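Local coordinates for protein putative acetyl xylan esterase (Cellvibrio japonicus, PDB 2W9X) that removes acetyl groups from the plant cell wall polysaccharides glucomannan and xylan, with a large preference for glucomannan, at residues B[28-33]-B[46-51]; B[110-115]-B[184-189]; B[219-222]-B[228-231]; B[247-252]-B[298-303]; B[311-314]-B[319-322]. All coordinates share one frame; numbering follows the deposited sequence. Where two conformers were deposited one is given.

How the contacts relate
Contacts 1 and 3 lie near the surface, contact 2 is partly buried, and contacts 4 and 5 are buried. Contact 1 packs two sheets of the N-terminal β-domain against each other through apolar groups; contact 2 starts from one of those sheets and ties it to helix 180-187 by salt bridges, so charge serves where the two family regions meet. Contact 3 is a loop pair held by backbone hydrogen bonds. Contacts 4 and 5 share helix 300-314, near its N-terminal part and farther along it, and both rely on hydrocarbon packing trimmed with polar groups; A302 and Q322 probably join them by a hydrogen bond, and both touch the second subunit.

Contact 1 of 5, residues B[28-33]-B[46-51]; sequences LPLHIG and VSYTYS
I32 and Y48 mark the closest approach of the two backbones, yet their CA atoms are still 9.1 Å apart, far too distant for strand pairing: no hydrogen bond passes between 28-33 and 46-51, and side chains alone bridge the gap. The bridge is built on the tyrosine. Its chi1 of -48° sets CG opposite the carbonyl carbon and lets the ring reach out toward L30 and I32. L30 comes from the opposite direction and spreads its two methyls around the phenol end of the ring: CD2 lies 3.3 Å from Y48 OH and 3.7 Å from Y48 CZ, while CD1 is 3.7 Å from Y48 CE2. I32 meets the CD1-CE1 side of the ring. The terminal methyl CD1 of I32 does the touching, at 3.8 Å from Y48 CE1, and approaches the ring obliquely. Branched aliphatic chains suit these positions because their methyls can follow the outline of a flat ring, and tyrosine adds length enough to cross the space between backbones. The strands belong to different sheets: 31-33 pairs with strand 56-62 in the six-stranded antiparallel sheet, whereas 47-50 lies between strands 37-39 and 122-128 in the five-stranded one. This is the face-to-face packing of a β-sandwich, consistent with the galactose-binding-like clan of the N-terminal region. F57 of strand 56-62 touches both I32 and the Y48 ring, and V36 from a loop adds to the packing on Y48.

Contact 2 of 5, residues B[110-115]-B[184-189]; sequences RLEKLT and TAKAFD
K186 reaches from helix 180-187 to R110 and E112 of strand 108-113. Its CB points toward the strand, and CG and CD simply extend the line, the side chain being stretched out beyond CG, with Y192 of strand 191-196 packing alongside. Contact begins at CE: it lies 3.6 Å from R110 NH2, oblique to the guanidinium, and 3.4 Å from E112 OE2. At the tip, NZ makes a salt bridge of 2.7 Å with E112 OE2, arriving on the syn lone pair. The anti lone pair of that same oxygen accepts from R110 NE, at a refined 2.5 Å that is short enough to leave the exact length doubtful. Here the carboxylate oxygen lies almost in the guanidinium plane, 10° out of it, and the N-H...O angle is 160°. One glutamate oxygen is thus gripped by two cations whose nitrogens, R110 NE and K186 NZ, are only 4.1 Å apart. E112 OE1 is taken by R78, and R110 NH1 by E58, so the network runs on into the β-domain. Glutamate suits the buried centre because it can serve several donors; the long lysine suits the partly exposed side, K186 CA being 12.8 Å from R110 CA. The carboxylate probably lets the two cations sit close together, and R110, K186 and R78 would be expected to favour its ionised form, making an electrostatic tie between the β-domain and the esterase domain.

Contact 3 of 5, residues B[219-222]-B[228-231]; sequences YPYT and QLYH
Y221 and L229, their CA atoms 4.6 Å apart, form a single bridge whose hydrogen bonding has the antiparallel, non-hydrogen-bonded pattern, between segments that are not strands. The two bonds flank them: Y230 N gives its hydrogen to P220 O at 3.0 Å with an almost straight angle of 176°, and T222 N to Q228 O at 3.1 Å, nearly along the C=O axis. Proline lacks an N-H of its own, but its carbonyl serves fully as an acceptor here. Beside the bridge, L229 CD2 settles against P220 CB at 3.7 Å and against Y221 CE1 at 3.8 Å, while P220 CB also lies over one face of the Y221 ring, toward its rim. On the same side of the ring as CE1, Y221 CD1 lies 3.5 Å from Q228 O, near the ring plane. T222 and Y230 meet away from this apolar cluster, their side chains crossing at about a right angle. With CG anti to the backbone N (chi1 -172°), the Y230 ring presents its edge to the threonine, and T222 OG1 lies 3.3 Å from Y230 CD1. The hydroxyl of Y230 is hydrogen-bonded to N232. In this excursion between helix 215-218 and strand 239-243, polar and apolar roles are divided: the main chain supplies every hydrogen bond across the segments, and the side chains contribute packing, so the bridge rests on backbone geometry more than on residue chemistry.

Contact 4 of 5, residues B[247-252]-B[298-303]; sequences NDFSTA and NGEIAE
F249 and E300 are brought together by their first torsions: in F249 CG stands opposite the carbonyl carbon (chi1 -57°), while E300 runs fully extended from a chi1 of 176°, long enough to reach the phenylalanine. The setting is the α/β fold of the SGNH hydrolases, where the short helix 246-249 meets the start of helix 300-314. There G299 occupies the N-cap position, and its carbonyl accepts from E303 N in the first turn. E300 crosses the phenylalanine at about a right angle, its carboxylate and the ring 30° apart in plane. OE1 pairs with R262 and OE2 with H266, so the acid is satisfied while E300 CD lies beside the phenylalanine, 3.9 Å from F249 CD1. I301 slides past F249 in the other direction, CG1 lying 3.9 Å from F249 CB, and this methylene gives an apolar partner to the buried phenylalanine. Y269 meets the same ring edge-to-face. N247, two residues before F249, probably stabilises the transition state, as in relatives, so the packing probably lies close to the active centre, the side chain of I301 being about 11 Å from that of H336. Within the short helix, D248 CB rests 3.8 Å above the centre of the F249 ring.

Contact 5 of 5, residues B[311-314]-B[319-322]; sequences QLKG and QVEQ
L312 and K313, adjacent residues toward the C-terminal part of helix 300-314, both touch V320 at the start of strand 320-325. L312 comes across the valine at about a right angle and meets both of its methyls: CB lies 3.9 Å from V320 CG1, and CD1 4.0 Å from V320 CG2. A chi1 of 57° lodges V320 CG1 between its own backbone N and carbonyl carbon, and from there it faces the helix. K313 passes obliquely, its CG 4.2 Å from V320 CG1. Its chain stays extended until a final bend at chi4, which turns NZ to V320 O for a weak hydrogen bond of 3.3 Å. The stronger partner of that amine is H318 O, in the intervening loop, and Q322 O of the second subunit adds another weak bond. Lysine suits this buried border because its methylenes pack as hydrocarbon while its tip serves backbone carbonyls. Farther out, V277 of helix 262-283 backs L312, and F289 and L291 of strand 288-294 back V320. The contact thus closes the β-α-β unit of strand 288-294, helix 300-314 and strand 320-325, at the outermost strand of the parallel sheet within this chain, where the second subunit packs.

Contact 1 of 5, residues B[28-33]-B[46-51]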
# COMPACT_ATOMS: atom_id res chain seq x y z
N LEU B 28 -40.28 -9.02 13.97
CA LEU B 28 -39.62 -7.74 14.31
C LEU B 28 -38.84 -7.17 13.12
O LEU B 28 -38.42 -7.92 12.24
CB LEU B 28 -38.66 -7.94 15.48
CG LEU B 28 -39.19 -7.92 16.92
CD1 LEU B 28 -38.15 -8.49 17.88
CD2 LEU B 28 -39.60 -6.50 17.32
N PRO B 29 -38.66 -5.83 13.08
CA PRO B 29 -37.68 -5.25 12.15
C PRO B 29 -36.28 -5.79 12.43
O PRO B 29 -35.88 -5.92 13.59
CB PRO B 29 -37.73 -3.74 12.44
CG PRO B 29 -38.50 -3.60 13.72
CD PRO B 29 -39.40 -4.79 13.82
N LEU B 30 -35.55 -6.10 11.36
CA LEU B 30 -34.24 -6.70 11.47
C LEU B 30 -33.24 -6.03 10.54
O LEU B 30 -33.63 -5.29 9.62
CB LEU B 30 -34.33 -8.23 11.25
CG LEU B 30 -33.97 -8.97 9.95
CD1 LEU B 30 -34.49 -10.39 10.07
CD2 LEU B 30 -34.50 -8.32 8.69
N HIS B 31 -31.96 -6.28 10.81
CA HIS B 31 -30.83 -5.81 10.02
C HIS B 31 -30.06 -7.03 9.54
O HIS B 31 -29.86 -7.98 10.29
CB HIS B 31 -29.94 -4.92 10.88
CG HIS B 31 -28.61 -4.60 10.27
ND1 HIS B 31 -28.45 -3.65 9.28
CD2 HIS B 31 -27.37 -5.11 10.50
CE1 HIS B 31 -27.17 -3.59 8.93
NE2 HIS B 31 -26.50 -4.46 9.66
N ILE B 32 -29.63 -7.00 8.28
CA ILE B 32 -28.93 -8.12 7.65
C ILE B 32 -27.49 -7.77 7.31
O ILE B 32 -27.21 -6.74 6.69
CB ILE B 32 -29.63 -8.60 6.35
CG1 ILE B 32 -31.08 -8.98 6.61
CG2 ILE B 32 -28.85 -9.76 5.71
CD1 ILE B 32 -32.06 -8.49 5.53
N GLY B 33 -26.58 -8.65 7.72
CA GLY B 33 -25.21 -8.63 7.23
C GLY B 33 -24.95 -9.75 6.25
O GLY B 33 -25.36 -10.90 6.47
N VAL B 46 -41.51 -13.62 5.58
CA VAL B 46 -40.40 -13.16 4.75
C VAL B 46 -39.28 -14.18 4.93
O VAL B 46 -39.03 -14.65 6.05
CB VAL B 46 -39.92 -11.74 5.15
CG1 VAL B 46 -38.69 -11.31 4.35
CG2 VAL B 46 -41.03 -10.74 4.95
N SER B 47 -38.64 -14.56 3.83
CA SER B 47 -37.59 -15.56 3.88
C SER B 47 -36.26 -14.99 3.41
O SER B 47 -36.17 -14.33 2.36
CB SER B 47 -37.98 -16.82 3.10
OG SER B 47 -37.92 -16.59 1.71
N TYR B 48 -35.24 -15.25 4.21
CA TYR B 48 -33.89 -14.83 3.92
C TYR B 48 -33.10 -16.09 3.59
O TYR B 48 -32.90 -16.94 4.45
CB TYR B 48 -33.31 -14.09 5.13
CG TYR B 48 -34.23 -13.03 5.70
CD1 TYR B 48 -34.26 -11.74 5.16
CD2 TYR B 48 -35.10 -13.32 6.75
CE1 TYR B 48 -35.13 -10.76 5.68
CE2 TYR B 48 -35.97 -12.36 7.26
CZ TYR B 48 -35.97 -11.08 6.73
OH TYR B 48 -36.84 -10.13 7.24
N THR B 49 -32.71 -16.22 2.32
CA THR B 49 -31.89 -17.34 1.83
C THR B 49 -30.44 -16.88 1.63
O THR B 49 -30.19 -15.81 1.07
CB THR B 49 -32.50 -17.97 0.53
OG1 THR B 49 -33.86 -18.32 0.78
CG2 THR B 49 -31.76 -19.22 0.09
N TYR B 50 -29.48 -17.68 2.10
CA TYR B 50 -28.04 -17.32 2.07
C TYR B 50 -27.14 -18.53 1.79
O TYR B 50 -27.54 -19.67 2.02
CB TYR B 50 -27.64 -16.67 3.40
CG TYR B 50 -28.27 -17.38 4.56
CD1 TYR B 50 -29.54 -16.99 5.04
CD2 TYR B 50 -27.64 -18.49 5.14
CE1 TYR B 50 -30.14 -17.68 6.09
CE2 TYR B 50 -28.23 -19.18 6.18
CZ TYR B 50 -29.48 -18.77 6.65
OH TYR B 50 -30.05 -19.46 7.68
N SER B 51 -25.92 -18.28 1.30
CA SER B 51 -24.93 -19.37 1.12
C SER B 51 -23.48 -18.93 1.34
O SER B 51 -22.63 -19.76 1.73
CB SER B 51 -25.08 -20.04 -0.24
OG SER B 51 -24.97 -19.08 -1.27

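Contact 2 of 5, residues B[110-115]-B[184-189]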
# COMPACT_ATOMS: atom_id res chain seq x y z
N ARG B 110 -28.16 -10.91 18.11
CA ARG B 110 -27.39 -11.13 16.88
C ARG B 110 -27.24 -12.63 16.60
O ARG B 110 -26.71 -13.36 17.44
CB ARG B 110 -26.00 -10.47 17.03
CG ARG B 110 -25.11 -10.53 15.79
CD ARG B 110 -23.81 -9.78 16.04
NE ARG B 110 -22.89 -9.87 14.91
CZ ARG B 110 -22.61 -8.88 14.07
NH1 ARG B 110 -23.18 -7.69 14.20
NH2 ARG B 110 -21.74 -9.08 13.09
N LEU B 111 -27.72 -13.07 15.45
CA LEU B 111 -27.58 -14.46 15.01
C LEU B 111 -26.50 -14.51 13.93
O LEU B 111 -26.55 -13.71 12.98
CB LEU B 111 -28.91 -14.99 14.46
CG LEU B 111 -28.93 -16.30 13.66
CD1 LEU B 111 -28.86 -17.52 14.57
CD2 LEU B 111 -30.17 -16.36 12.75
N GLU B 112 -25.53 -15.43 14.07
CA GLU B 112 -24.44 -15.54 13.09
C GLU B 112 -24.26 -16.95 12.52
O GLU B 112 -24.20 -17.92 13.26
CB GLU B 112 -23.10 -15.09 13.71
CG GLU B 112 -23.07 -13.64 14.20
CD GLU B 112 -21.79 -13.25 14.92
OE1 GLU B 112 -21.01 -14.12 15.37
OE2 GLU B 112 -21.57 -12.03 15.05
N LYS B 113 -24.15 -17.03 11.20
CA LYS B 113 -23.73 -18.26 10.52
C LYS B 113 -22.22 -18.48 10.75
O LYS B 113 -21.41 -17.55 10.65
CB LYS B 113 -24.06 -18.15 9.03
CG LYS B 113 -23.56 -19.27 8.12
CD LYS B 113 -23.45 -18.70 6.70
CE LYS B 113 -23.88 -19.68 5.63
NZ LYS B 113 -22.84 -20.66 5.29
N LEU B 114 -21.85 -19.72 11.07
CA LEU B 114 -20.46 -20.08 11.39
C LEU B 114 -19.82 -20.88 10.27
O LEU B 114 -18.65 -20.72 9.97
CB LEU B 114 -20.45 -20.95 12.66
CG LEU B 114 -20.41 -20.31 14.05
CD1 LEU B 114 -21.05 -18.97 14.13
CD2 LEU B 114 -20.91 -21.26 15.13
N THR B 115 -20.61 -21.74 9.64
CA THR B 115 -20.10 -22.77 8.74
C THR B 115 -20.14 -22.35 7.27
O THR B 115 -20.77 -21.35 6.91
CB THR B 115 -20.88 -24.07 8.92
OG1 THR B 115 -22.28 -23.78 8.94
CG2 THR B 115 -20.49 -24.77 10.23
N THR B 184 -11.88 -8.26 12.23
CA THR B 184 -11.50 -6.91 11.80
C THR B 184 -12.70 -5.94 11.77
O THR B 184 -12.62 -4.84 12.30
CB THR B 184 -10.73 -6.93 10.46
OG1 THR B 184 -9.60 -7.81 10.58
CG2 THR B 184 -10.21 -5.55 10.09
N ALA B 185 -13.80 -6.34 11.15
CA ALA B 185 -14.98 -5.48 11.05
C ALA B 185 -15.51 -5.07 12.45
O ALA B 185 -15.90 -3.92 12.67
CB ALA B 185 -16.05 -6.17 10.27
N LYS B 186 -15.49 -6.01 13.39
CA LYS B 186 -16.02 -5.75 14.74
C LYS B 186 -15.20 -4.74 15.54
O LYS B 186 -15.77 -3.99 16.36
CB LYS B 186 -16.21 -7.07 15.49
CG LYS B 186 -17.45 -7.83 14.98
CD LYS B 186 -17.61 -9.19 15.64
CE LYS B 186 -18.91 -9.84 15.21
NZ LYS B 186 -19.09 -11.17 15.87
N ALA B 187 -13.89 -4.68 15.29
CA ALA B 187 -13.02 -3.69 15.94
C ALA B 187 -13.36 -2.26 15.51
O ALA B 187 -13.06 -1.30 16.22
CB ALA B 187 -11.54 -4.00 15.68
N PHE B 188 -13.99 -2.12 14.34
CA PHE B 188 -14.37 -0.81 13.83
C PHE B 188 -15.89 -0.58 13.85
O PHE B 188 -16.36 0.45 13.38
CB PHE B 188 -13.82 -0.61 12.40
CG PHE B 188 -12.32 -0.57 12.33
CD1 PHE B 188 -11.62 0.60 12.64
CD2 PHE B 188 -11.59 -1.69 11.92
CE1 PHE B 188 -10.22 0.65 12.58
CE2 PHE B 188 -10.19 -1.66 11.85
CZ PHE B 188 -9.49 -0.49 12.18
N ASP B 189 -16.64 -1.54 14.40
CA ASP B 189 -18.10 -1.57 14.33
C ASP B 189 -18.63 -1.32 12.92
O ASP B 189 -19.51 -0.48 12.70
CB ASP B 189 -18.73 -0.59 15.35
CG ASP B 189 -20.23 -0.77 15.48
OD1 ASP B 189 -20.72 -1.91 15.30
OD2 ASP B 189 -20.92 0.25 15.76

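Contact 3 of 5, residues B[219-222]-B[228-231]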
# COMPACT_ATOMS: atom_id res chain seq x y z
N TYR B 219 -18.29 -14.86 -7.91
CA TYR B 219 -18.42 -13.58 -7.22
C TYR B 219 -19.68 -12.76 -7.54
O TYR B 219 -20.21 -12.11 -6.65
CB TYR B 219 -17.15 -12.73 -7.37
CG TYR B 219 -17.26 -11.44 -6.58
CD1 TYR B 219 -16.93 -11.40 -5.21
CD2 TYR B 219 -17.74 -10.28 -7.19
CE1 TYR B 219 -17.07 -10.23 -4.48
CE2 TYR B 219 -17.88 -9.10 -6.46
CZ TYR B 219 -17.55 -9.09 -5.11
OH TYR B 219 -17.70 -7.91 -4.42
N PRO B 220 -20.15 -12.75 -8.81
CA PRO B 220 -21.30 -11.89 -9.12
C PRO B 220 -22.63 -12.30 -8.49
O PRO B 220 -23.58 -11.53 -8.54
CB PRO B 220 -21.40 -11.97 -10.65
CG PRO B 220 -20.05 -12.46 -11.10
CD PRO B 220 -19.68 -13.43 -10.03
N TYR B 221 -22.70 -13.50 -7.91
CA TYR B 221 -23.99 -14.07 -7.55
C TYR B 221 -24.30 -14.05 -6.06
O TYR B 221 -23.41 -14.23 -5.22
CB TYR B 221 -24.15 -15.48 -8.14
CG TYR B 221 -24.01 -15.47 -9.65
CD1 TYR B 221 -25.07 -15.04 -10.47
CD2 TYR B 221 -22.81 -15.84 -10.25
CE1 TYR B 221 -24.93 -15.01 -11.85
CE2 TYR B 221 -22.66 -15.81 -11.64
CZ TYR B 221 -23.73 -15.39 -12.43
OH TYR B 221 -23.58 -15.37 -13.80
N THR B 222 -25.58 -13.80 -5.76
CA THR B 222 -26.13 -13.75 -4.40
C THR B 222 -25.93 -15.07 -3.67
O THR B 222 -25.70 -15.10 -2.45
CB THR B 222 -27.64 -13.41 -4.45
OG1 THR B 222 -27.80 -12.15 -5.11
CG2 THR B 222 -28.27 -13.32 -3.06
N GLN B 228 -29.25 -15.61 -9.68
CA GLN B 228 -29.48 -14.19 -9.42
C GLN B 228 -28.23 -13.38 -9.12
O GLN B 228 -27.43 -13.73 -8.23
CB GLN B 228 -30.54 -13.95 -8.33
CG GLN B 228 -30.39 -14.80 -7.08
CD GLN B 228 -30.84 -16.23 -7.29
OE1 GLN B 228 -31.96 -16.48 -7.72
NE2 GLN B 228 -29.95 -17.19 -6.99
N LEU B 229 -28.08 -12.29 -9.87
CA LEU B 229 -26.99 -11.37 -9.66
C LEU B 229 -27.22 -10.60 -8.37
O LEU B 229 -28.34 -10.19 -8.08
CB LEU B 229 -26.86 -10.39 -10.83
CG LEU B 229 -26.30 -10.96 -12.14
CD1 LEU B 229 -26.63 -10.04 -13.31
CD2 LEU B 229 -24.79 -11.22 -12.01
N TYR B 230 -26.15 -10.41 -7.61
CA TYR B 230 -26.26 -9.63 -6.39
C TYR B 230 -26.20 -8.14 -6.69
O TYR B 230 -25.27 -7.66 -7.34
CB TYR B 230 -25.21 -10.05 -5.35
CG TYR B 230 -25.43 -9.38 -4.01
CD1 TYR B 230 -26.46 -9.79 -3.17
CD2 TYR B 230 -24.65 -8.30 -3.61
CE1 TYR B 230 -26.68 -9.16 -1.95
CE2 TYR B 230 -24.86 -7.66 -2.41
CZ TYR B 230 -25.87 -8.08 -1.58
OH TYR B 230 -26.07 -7.42 -0.38
N HIS B 231 -27.22 -7.41 -6.24
CA HIS B 231 -27.21 -5.97 -6.31
C HIS B 231 -27.70 -5.41 -4.98
O HIS B 231 -28.77 -5.80 -4.49
CB HIS B 231 -28.09 -5.45 -7.47
CG HIS B 231 -27.59 -5.83 -8.83
ND1 HIS B 231 -26.30 -5.55 -9.25
CD2 HIS B 231 -28.19 -6.46 -9.86
CE1 HIS B 231 -26.14 -5.99 -10.48
NE2 HIS B 231 -27.27 -6.55 -10.88

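Contact 4 of 5, residues B[247-252]-B[298-303]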
# COMPACT_ATOMS: atom_id res chain seq x y z
N ASN B 247 -4.44 -20.62 -4.08
CA ASN B 247 -4.92 -21.73 -4.89
C ASN B 247 -4.45 -21.66 -6.34
O ASN B 247 -4.23 -22.71 -6.96
CB ASN B 247 -6.43 -21.86 -4.79
CG ASN B 247 -6.86 -22.26 -3.40
OD1 ASN B 247 -7.70 -21.61 -2.80
ND2 ASN B 247 -6.24 -23.31 -2.88
N ASP B 248 -4.25 -20.46 -6.87
CA ASP B 248 -3.64 -20.36 -8.22
C ASP B 248 -2.26 -20.99 -8.23
O ASP B 248 -1.90 -21.66 -9.20
CB ASP B 248 -3.54 -18.90 -8.71
CG ASP B 248 -4.89 -18.25 -8.82
OD1 ASP B 248 -5.42 -18.21 -9.95
OD2 ASP B 248 -5.42 -17.82 -7.76
N PHE B 249 -1.48 -20.78 -7.16
CA PHE B 249 -0.03 -21.06 -7.22
C PHE B 249 0.53 -22.14 -6.30
O PHE B 249 1.69 -22.49 -6.42
CB PHE B 249 0.80 -19.76 -7.06
CG PHE B 249 0.47 -18.70 -8.07
CD1 PHE B 249 0.71 -18.90 -9.43
CD2 PHE B 249 -0.09 -17.50 -7.67
CE1 PHE B 249 0.41 -17.92 -10.37
CE2 PHE B 249 -0.40 -16.51 -8.60
CZ PHE B 249 -0.14 -16.72 -9.94
N SER B 250 -0.29 -22.72 -5.42
CA SER B 250 0.25 -23.62 -4.42
C SER B 250 0.72 -24.98 -4.97
O SER B 250 1.37 -25.75 -4.25
CB SER B 250 -0.78 -23.84 -3.30
OG SER B 250 -1.91 -24.51 -3.81
N THR B 251 0.38 -25.27 -6.22
CA THR B 251 0.67 -26.55 -6.85
C THR B 251 1.19 -26.33 -8.26
O THR B 251 0.96 -25.29 -8.88
CB THR B 251 -0.58 -27.48 -6.96
OG1 THR B 251 -1.61 -26.82 -7.70
CG2 THR B 251 -1.12 -27.90 -5.59
N ALA B 252 1.90 -27.34 -8.74
CA ALA B 252 2.38 -27.41 -10.11
C ALA B 252 1.21 -27.64 -11.06
O ALA B 252 0.21 -28.26 -10.70
CB ALA B 252 3.38 -28.55 -10.23
N ASN B 298 7.42 -20.12 -1.97
CA ASN B 298 8.73 -19.50 -2.29
C ASN B 298 8.63 -18.04 -2.73
O ASN B 298 9.53 -17.53 -3.44
CB ASN B 298 9.51 -20.31 -3.35
CG ASN B 298 9.96 -21.68 -2.85
OD1 ASN B 298 9.66 -22.09 -1.73
ND2 ASN B 298 10.70 -22.40 -3.71
N GLY B 299 7.56 -17.37 -2.31
CA GLY B 299 7.33 -15.97 -2.64
C GLY B 299 6.64 -15.76 -3.99
O GLY B 299 6.46 -14.62 -4.42
N GLU B 300 6.26 -16.86 -4.66
CA GLU B 300 5.62 -16.75 -5.99
C GLU B 300 4.31 -15.98 -5.92
O GLU B 300 4.01 -15.17 -6.81
CB GLU B 300 5.40 -18.13 -6.63
CG GLU B 300 4.64 -18.08 -7.99
CD GLU B 300 4.52 -19.43 -8.66
OE1 GLU B 300 4.36 -20.44 -7.96
OE2 GLU B 300 4.57 -19.46 -9.91
N ILE B 301 3.52 -16.24 -4.88
CA ILE B 301 2.23 -15.58 -4.74
C ILE B 301 2.39 -14.07 -4.50
O ILE B 301 1.79 -13.25 -5.22
CB ILE B 301 1.38 -16.18 -3.60
CG1 ILE B 301 1.16 -17.69 -3.80
CG2 ILE B 301 0.05 -15.44 -3.51
CD1 ILE B 301 0.92 -18.44 -2.43
N ALA B 302 3.19 -13.72 -3.50
CA ALA B 302 3.45 -12.31 -3.20
C ALA B 302 3.96 -11.56 -4.45
O ALA B 302 3.56 -10.42 -4.71
CB ALA B 302 4.44 -12.18 -2.04
N GLU B 303 4.85 -12.19 -5.21
CA GLU B 303 5.41 -11.53 -6.39
C GLU B 303 4.36 -11.18 -7.45
O GLU B 303 4.41 -10.09 -8.02
CB GLU B 303 6.55 -12.33 -7.03
CG GLU B 303 7.06 -11.59 -8.31
CD GLU B 303 8.49 -11.89 -8.69
OE1 GLU B 303 9.40 -11.70 -7.84
OE2 GLU B 303 8.71 -12.29 -9.84

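Contact 5 of 5, residues B[311-314]-B[319-322]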
# COMPACT_ATOMS: atom_id res chain seq x y z
N GLN B 311 0.47 -2.63 -11.81
CA GLN B 311 -0.31 -2.46 -13.03
C GLN B 311 -1.60 -1.69 -12.81
O GLN B 311 -2.07 -1.00 -13.71
CB GLN B 311 -0.60 -3.81 -13.68
CG GLN B 311 0.50 -4.25 -14.63
CD GLN B 311 0.19 -5.53 -15.35
OE1 GLN B 311 1.08 -6.21 -15.85
NE2 GLN B 311 -1.08 -5.87 -15.42
N LEU B 312 -2.16 -1.84 -11.61
CA LEU B 312 -3.31 -1.06 -11.20
C LEU B 312 -2.94 0.41 -11.06
O LEU B 312 -3.60 1.26 -11.65
CB LEU B 312 -3.92 -1.60 -9.89
CG LEU B 312 -4.80 -2.86 -10.05
CD1 LEU B 312 -4.92 -3.61 -8.70
CD2 LEU B 312 -6.18 -2.53 -10.65
N LYS B 313 -1.88 0.69 -10.30
CA LYS B 313 -1.41 2.07 -10.11
C LYS B 313 -0.99 2.73 -11.42
O LYS B 313 -1.32 3.87 -11.68
CB LYS B 313 -0.25 2.11 -9.11
CG LYS B 313 -0.66 1.77 -7.71
CD LYS B 313 0.54 1.82 -6.78
CE LYS B 313 0.14 1.57 -5.33
NZ LYS B 313 -0.54 2.77 -4.76
N GLY B 314 -0.28 1.97 -12.26
CA GLY B 314 0.14 2.38 -13.59
C GLY B 314 -1.01 2.75 -14.50
O GLY B 314 -0.88 3.61 -15.37
N GLN B 319 -5.59 3.66 -5.31
CA GLN B 319 -6.06 3.29 -3.95
C GLN B 319 -5.99 1.78 -3.70
O GLN B 319 -6.97 1.12 -3.39
CB GLN B 319 -7.45 3.90 -3.63
CG GLN B 319 -8.61 3.47 -4.55
CD GLN B 319 -8.77 4.38 -5.76
OE1 GLN B 319 -7.91 4.44 -6.63
NE2 GLN B 319 -9.91 5.09 -5.82
N VAL B 320 -4.79 1.24 -3.87
CA VAL B 320 -4.57 -0.18 -3.70
C VAL B 320 -3.22 -0.39 -3.00
O VAL B 320 -2.24 0.32 -3.27
CB VAL B 320 -4.75 -0.96 -5.06
CG1 VAL B 320 -3.83 -0.42 -6.14
CG2 VAL B 320 -4.62 -2.49 -4.88
N GLU B 321 -3.19 -1.33 -2.07
CA GLU B 321 -1.96 -1.70 -1.41
C GLU B 321 -1.85 -3.21 -1.16
O GLU B 321 -2.85 -3.94 -1.22
CB GLU B 321 -1.75 -0.87 -0.12
CG GLU B 321 -2.91 -0.92 0.86
CD GLU B 321 -2.95 0.27 1.85
OE1 GLU B 321 -1.93 0.97 2.08
OE2 GLU B 321 -4.04 0.47 2.43
N GLN B 322 -0.64 -3.68 -0.91
CA GLN B 322 -0.40 -5.09 -0.65
C GLN B 322 -0.09 -5.32 0.82
O GLN B 322 0.59 -4.50 1.45
CB GLN B 322 0.76 -5.58 -1.53
CG GLN B 322 1.21 -7.04 -1.30
CD GLN B 322 2.25 -7.47 -2.31
OE1 GLN B 322 3.04 -6.65 -2.79
NE2 GLN B 322 2.27 -8.78 -2.63